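Local coordinates for immunoreactive 84kD antigen PG93 (Porphyromonas gingivalis, PDB 5M11), which is an essential surface component of the type-IX secretion system, carries calcium and zinc ions, and includes an N-terminal beta-propeller domain, at residues 112-117 with 150-155; 142-147 with 176-181; 157-162 with 172-177. All blocks are in the same frame, centred on the assembly; numbering follows the deposited sequence.

Contact 1: 112-117 with 150-155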
ATOM      1  N   LEU A 112       5.466   8.594 -18.235  1.00 43.16           N
ATOM      2  CA  LEU A 112       4.811   9.700 -18.949  1.00 39.89           C
ATOM      3  C   LEU A 112       5.606  10.972 -18.725  1.00 43.62           C
ATOM      4  O   LEU A 112       6.053  11.245 -17.614  1.00 45.42           O
ATOM      5  CB  LEU A 112       3.349   9.877 -18.514  1.00 39.09           C
ATOM      6  CG  LEU A 112       2.466  10.697 -19.431  1.00 41.35           C
ATOM      7  CD1 LEU A 112       1.802   9.839 -20.463  1.00 39.11           C
ATOM      8  CD2 LEU A 112       1.401  11.406 -18.625  1.00 48.36           C
ATOM      9  N   ASN A 113       5.794  11.737 -19.779  1.00 40.01           N
ATOM     10  CA  ASN A 113       6.542  12.988 -19.754  1.00 39.94           C
ATOM     11  C   ASN A 113       5.587  14.161 -19.948  1.00 43.92           C
ATOM     12  O   ASN A 113       5.782  15.208 -19.335  1.00 45.28           O
ATOM     13  CB  ASN A 113       7.650  12.976 -20.834  1.00 40.71           C
ATOM     14  CG  ASN A 113       8.545  11.741 -20.830  1.00 70.59           C
ATOM     15  OD1 ASN A 113       9.119  11.326 -19.802  1.00 64.83           O
ATOM     16  ND2 ASN A 113       8.689  11.125 -21.993  1.00 61.22           N
ATOM     17  N   ARG A 114       4.541  13.992 -20.789  1.00 39.44           N
ATOM     18  CA  ARG A 114       3.562  15.056 -21.042  1.00 38.19           C
ATOM     19  C   ARG A 114       2.160  14.491 -21.301  1.00 41.49           C
ATOM     20  O   ARG A 114       1.998  13.515 -22.041  1.00 41.76           O
ATOM     21  CB  ARG A 114       4.013  15.957 -22.221  1.00 34.53           C
ATOM     22  CG  ARG A 114       3.193  17.235 -22.424  1.00 41.21           C
ATOM     23  CD  ARG A 114       3.393  18.278 -21.335  1.00 43.85           C
ATOM     24  NE  ARG A 114       4.725  18.894 -21.358  1.00 42.96           N
ATOM     25  CZ  ARG A 114       5.296  19.488 -20.308  1.00 50.38           C
ATOM     26  NH1 ARG A 114       4.665  19.544 -19.144  1.00 43.33           N
ATOM     27  NH2 ARG A 114       6.499  20.034 -20.418  1.00 28.18           N
ATOM     28  N   LEU A 115       1.158  15.112 -20.667  1.00 36.79           N
ATOM     29  CA  LEU A 115      -0.260  14.812 -20.837  1.00 36.08           C
ATOM     30  C   LEU A 115      -0.890  16.105 -21.257  1.00 41.15           C
ATOM     31  O   LEU A 115      -1.214  16.941 -20.421  1.00 44.42           O
ATOM     32  CB  LEU A 115      -0.871  14.235 -19.547  1.00 37.32           C
ATOM     33  CG  LEU A 115      -2.369  13.882 -19.444  1.00 41.18           C
ATOM     34  CD1 LEU A 115      -2.926  13.300 -20.727  1.00 40.79           C
ATOM     35  CD2 LEU A 115      -2.604  12.920 -18.291  1.00 41.57           C
ATOM     36  N   LEU A 116      -0.953  16.316 -22.561  1.00 35.15           N
ATOM     37  CA  LEU A 116      -1.460  17.523 -23.172  1.00 33.88           C
ATOM     38  C   LEU A 116      -2.905  17.345 -23.646  1.00 37.80           C
ATOM     39  O   LEU A 116      -3.155  16.542 -24.537  1.00 37.59           O
ATOM     40  CB  LEU A 116      -0.534  17.876 -24.355  1.00 32.63           C
ATOM     41  CG  LEU A 116      -0.864  19.155 -25.100  1.00 37.59           C
ATOM     42  CD1 LEU A 116      -0.462  20.381 -24.293  1.00 37.73           C
ATOM     43  CD2 LEU A 116      -0.194  19.163 -26.441  1.00 42.34           C
ATOM     44  N   ILE A 117      -3.851  18.107 -23.085  1.00 35.01           N
ATOM     45  CA  ILE A 117      -5.259  18.046 -23.539  1.00 34.60           C
ATOM     46  C   ILE A 117      -5.578  19.274 -24.421  1.00 41.30           C
ATOM     47  O   ILE A 117      -5.556  20.415 -23.937  1.00 43.18           O
ATOM     48  CB  ILE A 117      -6.276  17.912 -22.376  1.00 37.29           C
ATOM     49  CG1 ILE A 117      -6.088  16.566 -21.643  1.00 36.50           C
ATOM     50  CG2 ILE A 117      -7.704  18.123 -22.895  1.00 37.42           C
ATOM     51  CD1 ILE A 117      -7.099  16.219 -20.629  1.00 39.37           C
ATOM     52  N   VAL A 150       9.398   9.629 -26.196  1.00 41.63           N
ATOM     53  CA  VAL A 150       9.003  10.934 -26.745  1.00 39.93           C
ATOM     54  C   VAL A 150       9.039  11.907 -25.554  1.00 44.65           C
ATOM     55  O   VAL A 150       8.209  11.829 -24.656  1.00 46.51           O
ATOM     56  CB  VAL A 150       7.637  10.923 -27.482  1.00 42.21           C
ATOM     57  CG1 VAL A 150       7.164  12.347 -27.795  1.00 40.85           C
ATOM     58  CG2 VAL A 150       7.712  10.095 -28.754  1.00 42.32           C
ATOM     59  N   THR A 151      10.033  12.780 -25.534  1.00 40.06           N
ATOM     60  CA  THR A 151      10.323  13.755 -24.492  1.00 38.99           C
ATOM     61  C   THR A 151       9.157  14.764 -24.247  1.00 42.20           C
ATOM     62  O   THR A 151       8.876  15.056 -23.080  1.00 44.49           O
ATOM     63  CB  THR A 151      11.636  14.424 -24.874  1.00 40.75           C
ATOM     64  OG1 THR A 151      12.644  13.408 -24.848  1.00 40.75           O
ATOM     65  CG2 THR A 151      12.016  15.575 -23.964  1.00 37.90           C
ATOM     66  N   ASP A 152       8.500  15.296 -25.294  1.00 35.84           N
ATOM     67  CA  ASP A 152       7.430  16.286 -25.107  1.00 34.71           C
ATOM     68  C   ASP A 152       6.541  16.425 -26.351  1.00 37.16           C
ATOM     69  O   ASP A 152       6.912  15.944 -27.423  1.00 38.90           O
ATOM     70  CB  ASP A 152       8.031  17.668 -24.753  1.00 38.03           C
ATOM     71  CG  ASP A 152       7.204  18.479 -23.765  1.00 57.67           C
ATOM     72  OD1 ASP A 152       5.954  18.382 -23.804  1.00 62.50           O
ATOM     73  OD2 ASP A 152       7.796  19.239 -22.986  1.00 61.66           O
ATOM     74  N   VAL A 153       5.377  17.077 -26.207  1.00 29.90           N
ATOM     75  CA  VAL A 153       4.466  17.280 -27.314  1.00 29.81           C
ATOM     76  C   VAL A 153       3.819  18.697 -27.216  1.00 36.47           C
ATOM     77  O   VAL A 153       3.667  19.264 -26.116  1.00 36.85           O
ATOM     78  CB  VAL A 153       3.411  16.122 -27.457  1.00 33.19           C
ATOM     79  CG1 VAL A 153       2.449  16.022 -26.267  1.00 32.69           C
ATOM     80  CG2 VAL A 153       2.654  16.185 -28.791  1.00 32.33           C
ATOM     81  N   ALA A 154       3.504  19.272 -28.392  1.00 31.45           N
ATOM     82  CA  ALA A 154       2.874  20.565 -28.512  1.00 30.57           C
ATOM     83  C   ALA A 154       1.981  20.607 -29.776  1.00 39.85           C
ATOM     84  O   ALA A 154       2.334  20.075 -30.824  1.00 39.76           O
ATOM     85  CB  ALA A 154       3.915  21.666 -28.542  1.00 30.11           C
ATOM     86  N   LYS A 155       0.808  21.213 -29.650  1.00 38.82           N
ATOM     87  CA  LYS A 155      -0.115  21.320 -30.746  1.00 40.12           C
ATOM     88  C   LYS A 155      -0.071  22.751 -31.250  1.00 49.85           C
ATOM     89  O   LYS A 155      -0.061  23.697 -30.459  1.00 50.90           O
ATOM     90  CB  LYS A 155      -1.518  20.881 -30.265  1.00 41.96           C
ATOM     91  CG  LYS A 155      -2.627  20.880 -31.292  1.00 50.32           C
ATOM     92  CD  LYS A 155      -2.562  19.755 -32.305  1.00 60.42           C
ATOM     93  CE  LYS A 155      -3.838  19.710 -33.122  1.00 81.36           C
ATOM     94  NZ  LYS A 155      -3.982  20.891 -34.019  1.00 94.98           N
TER

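Contact 2: 142-147 with 176-181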
ATOM      1  N   ALA A 142      -4.401   6.025 -32.471  1.00 39.34           N
ATOM      2  CA  ALA A 142      -3.027   6.062 -33.009  1.00 38.06           C
ATOM      3  C   ALA A 142      -1.996   6.212 -31.927  1.00 41.58           C
ATOM      4  O   ALA A 142      -2.250   6.860 -30.920  1.00 41.84           O
ATOM      5  CB  ALA A 142      -2.882   7.237 -33.973  1.00 37.92           C
ATOM      6  N   THR A 143      -0.807   5.667 -32.174  1.00 38.22           N
ATOM      7  CA  THR A 143       0.385   5.828 -31.351  1.00 37.33           C
ATOM      8  C   THR A 143       1.495   6.059 -32.339  1.00 40.20           C
ATOM      9  O   THR A 143       1.779   5.180 -33.152  1.00 42.24           O
ATOM     10  CB  THR A 143       0.650   4.663 -30.355  1.00 47.36           C
ATOM     11  OG1 THR A 143      -0.394   4.616 -29.378  1.00 50.34           O
ATOM     12  CG2 THR A 143       1.980   4.826 -29.609  1.00 44.22           C
ATOM     13  N   TYR A 144       2.060   7.262 -32.315  1.00 34.72           N
ATOM     14  CA  TYR A 144       3.186   7.673 -33.151  1.00 35.98           C
ATOM     15  C   TYR A 144       4.459   7.361 -32.381  1.00 41.65           C
ATOM     16  O   TYR A 144       4.401   7.268 -31.152  1.00 41.83           O
ATOM     17  CB  TYR A 144       3.086   9.160 -33.529  1.00 36.60           C
ATOM     18  CG  TYR A 144       1.693   9.630 -33.923  1.00 39.13           C
ATOM     19  CD1 TYR A 144       0.944   8.949 -34.891  1.00 42.12           C
ATOM     20  CD2 TYR A 144       1.149  10.783 -33.379  1.00 38.90           C
ATOM     21  CE1 TYR A 144      -0.308   9.413 -35.302  1.00 40.73           C
ATOM     22  CE2 TYR A 144      -0.098  11.259 -33.788  1.00 40.05           C
ATOM     23  CZ  TYR A 144      -0.820  10.576 -34.754  1.00 46.80           C
ATOM     24  OH  TYR A 144      -2.051  11.058 -35.125  1.00 47.00           O
ATOM     25  N   ALA A 145       5.586   7.120 -33.093  1.00 39.20           N
ATOM     26  CA  ALA A 145       6.903   6.753 -32.533  1.00 39.22           C
ATOM     27  C   ALA A 145       6.819   5.553 -31.560  1.00 44.22           C
ATOM     28  O   ALA A 145       7.609   5.495 -30.618  1.00 44.24           O
ATOM     29  CB  ALA A 145       7.527   7.943 -31.830  1.00 38.76           C
ATOM     30  N   LYS A 146       5.836   4.616 -31.777  1.00 40.36           N
ATOM     31  CA  LYS A 146       5.546   3.443 -30.945  1.00 39.66           C
ATOM     32  C   LYS A 146       6.829   2.809 -30.435  1.00 46.63           C
ATOM     33  O   LYS A 146       7.711   2.519 -31.238  1.00 49.85           O
ATOM     34  CB  LYS A 146       4.731   2.428 -31.741  1.00 41.78           C
ATOM     35  CG  LYS A 146       3.703   1.680 -30.913  1.00 53.86           C
ATOM     36  CD  LYS A 146       2.770   0.810 -31.775  1.00 66.04           C
ATOM     37  CE  LYS A 146       1.587   1.550 -32.376  1.00 74.66           C
ATOM     38  NZ  LYS A 146       0.670   0.625 -33.101  1.00 80.96           N
ATOM     39  N   GLY A 147       6.957   2.701 -29.110  1.00 41.91           N
ATOM     40  CA  GLY A 147       8.112   2.120 -28.435  1.00 43.31           C
ATOM     41  C   GLY A 147       9.373   2.958 -28.381  1.00 49.23           C
ATOM     42  O   GLY A 147      10.459   2.415 -28.177  1.00 54.36           O
ATOM     43  N   ASP A 176      -2.263  13.810 -41.947  1.00 44.63           N
ATOM     44  CA  ASP A 176      -1.466  12.810 -42.651  1.00 45.71           C
ATOM     45  C   ASP A 176      -1.303  11.583 -41.740  1.00 48.96           C
ATOM     46  O   ASP A 176      -1.799  11.590 -40.609  1.00 49.55           O
ATOM     47  CB  ASP A 176      -0.135  13.385 -43.130  1.00 48.70           C
ATOM     48  CG  ASP A 176      -0.243  14.717 -43.866  1.00 68.99           C
ATOM     49  OD1 ASP A 176      -1.368  15.093 -44.258  1.00 73.96           O
ATOM     50  OD2 ASP A 176       0.795  15.396 -44.025  1.00 78.01           O
ATOM     51  N   ASN A 177      -0.741  10.489 -42.255  1.00 44.27           N
ATOM     52  CA  ASN A 177      -0.606   9.273 -41.454  1.00 42.22           C
ATOM     53  C   ASN A 177       0.644   9.408 -40.621  1.00 45.68           C
ATOM     54  O   ASN A 177       1.734   9.005 -41.056  1.00 47.69           O
ATOM     55  CB  ASN A 177      -0.571   8.033 -42.355  1.00 39.14           C
ATOM     56  CG  ASN A 177      -0.409   6.742 -41.617  1.00 54.97           C
ATOM     57  OD1 ASN A 177      -0.814   6.589 -40.461  1.00 50.32           O
ATOM     58  ND2 ASN A 177       0.162   5.771 -42.293  1.00 56.18           N
ATOM     59  N   LEU A 178       0.511  10.017 -39.434  1.00 38.29           N
ATOM     60  CA  LEU A 178       1.678  10.288 -38.595  1.00 35.78           C
ATOM     61  C   LEU A 178       2.235   9.019 -37.929  1.00 39.36           C
ATOM     62  O   LEU A 178       3.231   9.086 -37.209  1.00 40.40           O
ATOM     63  CB  LEU A 178       1.394  11.392 -37.574  1.00 33.28           C
ATOM     64  CG  LEU A 178       1.017  12.753 -38.138  1.00 37.57           C
ATOM     65  CD1 LEU A 178       0.806  13.766 -36.998  1.00 37.16           C
ATOM     66  CD2 LEU A 178       2.052  13.260 -39.148  1.00 37.30           C
ATOM     67  N   GLN A 179       1.642   7.865 -38.228  1.00 35.89           N
ATOM     68  CA  GLN A 179       2.120   6.562 -37.781  1.00 36.39           C
ATOM     69  C   GLN A 179       3.228   6.096 -38.733  1.00 44.46           C
ATOM     70  O   GLN A 179       3.815   5.032 -38.543  1.00 45.94           O
ATOM     71  CB  GLN A 179       0.972   5.549 -37.703  1.00 37.27           C
ATOM     72  CG  GLN A 179       1.017   4.770 -36.415  1.00 38.02           C
ATOM     73  CD  GLN A 179      -0.217   3.967 -36.151  1.00 52.40           C
ATOM     74  OE1 GLN A 179      -0.989   4.259 -35.238  1.00 51.10           O
ATOM     75  NE2 GLN A 179      -0.360   2.860 -36.853  1.00 45.11           N
ATOM     76  N   ASP A 180       3.522   6.928 -39.750  1.00 42.62           N
ATOM     77  CA  ASP A 180       4.563   6.742 -40.753  1.00 44.29           C
ATOM     78  C   ASP A 180       5.662   7.786 -40.504  1.00 48.29           C
ATOM     79  O   ASP A 180       5.415   8.984 -40.630  1.00 47.65           O
ATOM     80  CB  ASP A 180       3.971   6.847 -42.170  1.00 47.20           C
ATOM     81  CG  ASP A 180       4.955   6.910 -43.321  1.00 63.93           C
ATOM     82  OD1 ASP A 180       6.154   6.653 -43.095  1.00 68.27           O
ATOM     83  OD2 ASP A 180       4.520   7.197 -44.464  1.00 70.75           O
ATOM     84  N   PRO A 181       6.900   7.360 -40.195  1.00 45.12           N
ATOM     85  CA  PRO A 181       7.989   8.338 -39.998  1.00 44.04           C
ATOM     86  C   PRO A 181       8.179   9.322 -41.157  1.00 48.05           C
ATOM     87  O   PRO A 181       8.471  10.485 -40.904  1.00 48.31           O
ATOM     88  CB  PRO A 181       9.221   7.462 -39.850  1.00 47.42           C
ATOM     89  CG  PRO A 181       8.689   6.165 -39.357  1.00 51.92           C
ATOM     90  CD  PRO A 181       7.387   5.976 -40.036  1.00 47.42           C
TER
HETATM   91  O   HOH W   1      -2.380   9.872 -37.798  1.00 36.28           O
HETATM   92  O   HOH W   2       5.414   7.098 -36.140  1.00 61.42           O

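Contact 3: 157-162 with 172-177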
ATOM      1  N   ASP A 157      -1.177  25.562 -34.853  1.00 62.42           N
ATOM      2  CA  ASP A 157      -2.127  25.992 -35.861  1.00 65.32           C
ATOM      3  C   ASP A 157      -2.189  24.999 -37.019  1.00 68.61           C
ATOM      4  O   ASP A 157      -1.215  24.296 -37.284  1.00 66.21           O
ATOM      5  CB  ASP A 157      -1.667  27.361 -36.414  1.00 69.57           C
ATOM      6  CG  ASP A 157      -1.979  28.546 -35.528  1.00 85.65           C
ATOM      7  OD1 ASP A 157      -3.042  28.517 -34.855  1.00 87.40           O
ATOM      8  OD2 ASP A 157      -1.208  29.549 -35.578  1.00 90.64           O
ATOM      9  N   ASN A 158      -3.326  24.986 -37.733  1.00 67.28           N
ATOM     10  CA  ASN A 158      -3.558  24.197 -38.946  1.00 68.24           C
ATOM     11  C   ASN A 158      -3.181  22.711 -38.763  1.00 68.39           C
ATOM     12  O   ASN A 158      -2.335  22.175 -39.492  1.00 66.80           O
ATOM     13  CB  ASN A 158      -2.812  24.824 -40.155  1.00 70.46           C
ATOM     14  CG  ASN A 158      -2.888  26.338 -40.211  1.00 90.85           C
ATOM     15  OD1 ASN A 158      -1.866  27.034 -40.075  1.00 79.44           O
ATOM     16  ND2 ASN A 158      -4.106  26.882 -40.379  1.00 81.10           N
ATOM     17  N   ASP A 159      -3.822  22.073 -37.760  1.00 63.29           N
ATOM     18  CA  ASP A 159      -3.700  20.664 -37.402  1.00 62.54           C
ATOM     19  C   ASP A 159      -2.220  20.151 -37.324  1.00 63.22           C
ATOM     20  O   ASP A 159      -1.976  18.957 -37.559  1.00 63.39           O
ATOM     21  CB  ASP A 159      -4.527  19.801 -38.395  1.00 67.18           C
ATOM     22  CG  ASP A 159      -5.915  19.371 -37.898  1.00 88.92           C
ATOM     23  OD1 ASP A 159      -6.039  19.004 -36.692  1.00 87.71           O
ATOM     24  OD2 ASP A 159      -6.866  19.337 -38.733  1.00102.15           O
ATOM     25  N   ARG A 160      -1.253  21.038 -36.993  1.00 55.46           N
ATOM     26  CA  ARG A 160       0.159  20.661 -36.903  1.00 53.42           C
ATOM     27  C   ARG A 160       0.517  20.203 -35.493  1.00 55.39           C
ATOM     28  O   ARG A 160       0.044  20.766 -34.503  1.00 57.77           O
ATOM     29  CB  ARG A 160       1.065  21.796 -37.327  1.00 53.08           C
ATOM     30  CG  ARG A 160       1.224  21.929 -38.835  1.00 66.83           C
ATOM     31  CD  ARG A 160       1.144  23.387 -39.281  1.00 73.12           C
ATOM     32  NE  ARG A 160       1.715  24.301 -38.286  1.00 74.31           N
ATOM     33  CZ  ARG A 160       1.421  25.591 -38.186  1.00 88.94           C
ATOM     34  NH1 ARG A 160       0.544  26.143 -39.014  1.00 82.85           N
ATOM     35  NH2 ARG A 160       1.989  26.336 -37.250  1.00 75.30           N
ATOM     36  N   LEU A 161       1.328  19.166 -35.410  1.00 45.74           N
ATOM     37  CA  LEU A 161       1.722  18.553 -34.171  1.00 42.35           C
ATOM     38  C   LEU A 161       3.241  18.576 -34.062  1.00 46.74           C
ATOM     39  O   LEU A 161       3.959  18.305 -35.035  1.00 48.92           O
ATOM     40  CB  LEU A 161       1.168  17.130 -34.210  1.00 41.63           C
ATOM     41  CG  LEU A 161       0.940  16.379 -32.916  1.00 43.14           C
ATOM     42  CD1 LEU A 161      -0.155  17.028 -32.103  1.00 41.70           C
ATOM     43  CD2 LEU A 161       0.543  14.941 -33.235  1.00 44.01           C
ATOM     44  N   LEU A 162       3.731  18.934 -32.891  1.00 40.63           N
ATOM     45  CA  LEU A 162       5.153  19.071 -32.618  1.00 39.62           C
ATOM     46  C   LEU A 162       5.618  17.996 -31.635  1.00 37.76           C
ATOM     47  O   LEU A 162       5.008  17.797 -30.588  1.00 38.21           O
ATOM     48  CB  LEU A 162       5.378  20.482 -32.083  1.00 40.14           C
ATOM     49  CG  LEU A 162       6.631  21.202 -32.490  1.00 47.30           C
ATOM     50  CD1 LEU A 162       6.822  21.216 -34.006  1.00 49.35           C
ATOM     51  CD2 LEU A 162       6.585  22.597 -31.970  1.00 51.25           C
ATOM     52  N   GLY A 172       4.426  17.586 -37.847  1.00 34.94           N
ATOM     53  CA  GLY A 172       3.603  16.743 -38.691  1.00 36.27           C
ATOM     54  C   GLY A 172       2.169  17.181 -38.679  1.00 43.96           C
ATOM     55  O   GLY A 172       1.707  17.677 -37.648  1.00 44.05           O
ATOM     56  N   LYS A 173       1.448  17.000 -39.809  1.00 42.86           N
ATOM     57  CA  LYS A 173       0.031  17.378 -39.888  1.00 42.84           C
ATOM     58  C   LYS A 173      -0.810  16.208 -39.518  1.00 45.88           C
ATOM     59  O   LYS A 173      -0.667  15.129 -40.095  1.00 45.14           O
ATOM     60  CB  LYS A 173      -0.376  17.929 -41.268  1.00 48.19           C
ATOM     61  CG  LYS A 173       0.079  19.372 -41.440  1.00 71.15           C
ATOM     62  CD  LYS A 173      -0.972  20.268 -42.083  1.00 82.18           C
ATOM     63  CE  LYS A 173      -0.545  21.725 -42.107  1.00 85.58           C
ATOM     64  NZ  LYS A 173       0.762  21.947 -42.780  1.00 82.59           N
ATOM     65  N   GLU A 174      -1.728  16.427 -38.570  1.00 42.68           N
ATOM     66  CA  GLU A 174      -2.607  15.381 -38.055  1.00 41.98           C
ATOM     67  C   GLU A 174      -3.437  14.724 -39.149  1.00 47.75           C
ATOM     68  O   GLU A 174      -3.713  13.513 -39.055  1.00 48.99           O
ATOM     69  CB  GLU A 174      -3.469  15.932 -36.953  1.00 42.37           C
ATOM     70  CG  GLU A 174      -2.646  16.041 -35.689  1.00 54.69           C
ATOM     71  CD  GLU A 174      -3.399  15.677 -34.437  1.00 76.16           C
ATOM     72  OE1 GLU A 174      -4.083  16.577 -33.907  1.00 64.60           O
ATOM     73  OE2 GLU A 174      -3.357  14.495 -34.024  1.00 78.53           O
ATOM     74  N   THR A 175      -3.701  15.466 -40.242  1.00 44.14           N
ATOM     75  CA  THR A 175      -4.448  14.932 -41.376  1.00 46.66           C
ATOM     76  C   THR A 175      -3.590  13.905 -42.202  1.00 50.30           C
ATOM     77  O   THR A 175      -4.153  13.187 -43.042  1.00 50.26           O
ATOM     78  CB  THR A 175      -5.036  16.058 -42.245  1.00 55.32           C
ATOM     79  OG1 THR A 175      -4.001  16.692 -43.010  1.00 53.48           O
ATOM     80  CG2 THR A 175      -5.865  17.067 -41.426  1.00 49.78           C
ATOM     81  N   ASP A 176      -2.263  13.810 -41.947  1.00 44.63           N
ATOM     82  CA  ASP A 176      -1.466  12.810 -42.651  1.00 45.71           C
ATOM     83  C   ASP A 176      -1.303  11.583 -41.740  1.00 48.96           C
ATOM     84  O   ASP A 176      -1.799  11.590 -40.609  1.00 49.55           O
ATOM     85  CB  ASP A 176      -0.135  13.385 -43.130  1.00 48.70           C
ATOM     86  CG  ASP A 176      -0.243  14.717 -43.866  1.00 68.99           C
ATOM     87  OD1 ASP A 176      -1.368  15.093 -44.258  1.00 73.96           O
ATOM     88  OD2 ASP A 176       0.795  15.396 -44.025  1.00 78.01           O
ATOM     89  N   ASN A 177      -0.741  10.489 -42.255  1.00 44.27           N
ATOM     90  CA  ASN A 177      -0.606   9.273 -41.454  1.00 42.22           C
ATOM     91  C   ASN A 177       0.644   9.408 -40.621  1.00 45.68           C
ATOM     92  O   ASN A 177       1.734   9.005 -41.056  1.00 47.69           O
ATOM     93  CB  ASN A 177      -0.571   8.033 -42.355  1.00 39.14           C
ATOM     94  CG  ASN A 177      -0.409   6.742 -41.617  1.00 54.97           C
ATOM     95  OD1 ASN A 177      -0.814   6.589 -40.461  1.00 50.32           O
ATOM     96  ND2 ASN A 177       0.162   5.771 -42.293  1.00 56.18           N
TER

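Contact 1: 112-117 with 150-155
R114 lies across the carboxylate of D152 in a salt bridge, offering its NE edge so that NE and NH2 each meet a different oxygen. NE reaches OD1 of D152 at 2.8 Å in a nearly straight bond (164°), meeting that oxygen from above the carboxylate plane. NH2 of R114 takes the syn lone pair of D152 OD2 at 3.0 Å. The two partners stay close to the guanidinium plane, while carboxylate and guanidinium are turned 32° against each other. CG of R114 sits anti to the backbone N, and turns about CB-CG and CG-CD bring that edge round. D152 OD1 also accepts from V153 N, on its anti lone pair, which should hold the carboxylate in orientation, and OD2 has a further donor in L199 N. Residues 114-117 and 150-155 lie in the first strands of two consecutive four-stranded blades of the beta-propeller, and run almost parallel, 12° apart. Each strand carries a classic bulge at matching places: N113 and R114 both face A125, T151 and D152 both face L164. At the N-terminal end, ND2 of N113 donates to V150 O over 2.8 Å, arriving from above the carbonyl plane. Farther along, L116 brings CB to 4.0 Å from CG1 of V153, the methyl that also lies against CG of R114. CD2 of L116 reaches past it to the backbone, ending 3.9 Å from K155 N.

Contact 2: 142-147 with 176-181
L178 O is gripped by two donors: NE1 of W184, from its own blade, and water 2 at 3.1 Å, which in turn accepts from A145 N and so ties the carbonyl back to the neighbouring segment. This is a join between adjacent propeller blades. Residues 142-144 belong to the last strand of one four-stranded sheet, and 176-181 lie in the loop joining the third and fourth strands of the next. The loop is tightly folded, with an inverse gamma turn centred on N177 and a type I turn from N177 to D180 closed by D180 N to N177 O. It presents L178 to the ring of Y144. CB of L178 sits over one face of that ring, 3.6 Å from the centroid and 18° off the normal, a CH-pi contact displaced toward CE1. Y144 has CG anti to the carbonyl carbon, beside its own N (chi1 -42°). The phenol crosses L178 obliquely and its OH meets water 1 at 2.9 Å. The same water accepts a weak bond from L178 N. The next residue, Q179, reaches out nearly straight past CG (chi2 168°) to the backbone of the strand. Its OE1 receives a weak, though fairly straight, bond from T143 N at 3.4 Å. The hydroxyl of T143 turns instead to S131 OG in the adjoining strand. Beside that weak bond, OE1 of Q179 also approaches CB of A142 at 3.7 Å.

Contact 3: 157-162 with 172-177
With CG anti to the carbonyl carbon in both R160 (chi1 -81°) and K173 (chi1 -78°), these two side chains leave the sheet side by side, pointing the same way. Their aliphatic parts do the touching: CE of K173 lies 3.7 Å from CD of R160. The like charges stay apart, NE of R160 being 5.2 Å from NZ of K173. The lysine chain bends so that CE also rests near N158 O. All this sits at the open end of the hairpin formed by strands 160-165 and 168-173, the middle two of a propeller blade. R160 and K173 are an antiparallel non-hydrogen-bonded pair. L161 and G172 form the hydrogen-bonded pair beside it, with L161 N to G172 O at 2.7 Å and G172 N back to L161 O at 2.9 Å. Past the bridges, a type I' turn from D157 to R160 faces a type I turn from K173 to D176, and E174 N donates in a straight line to D159 O at 2.7 Å. The carboxylates of D159 and E174 stand nearly perpendicular, OD1 to OE1 4.2 Å. E174 OE1 is hydrogen-bonded by Y123 OH, and K155 NZ, in a long and weak pair with D159 OD1, may ease the repulsion.

All three contacts concern two successive propeller blades. Contact 1 joins their first strands and contact 2 their outer parts, with centres 14 Å apart, while contact 3 stays within the second blade. A145 CB packs 3.8 Å from V150 CG2 of contact 1. Contacts 1 and 3 are stitched within the sheet by a probable hydrogen bond from L162 N to A154 O. Contacts 2 and 3 share D176 and N177, and CE2 of Y144 lies 3.8 Å from CD2 of L161. The zinc ligands D134 and E137 lie outside these segments; the side chains of A142 and E174 are each about 10 Å from that of D134 and about 12 Å from a bound zinc ion.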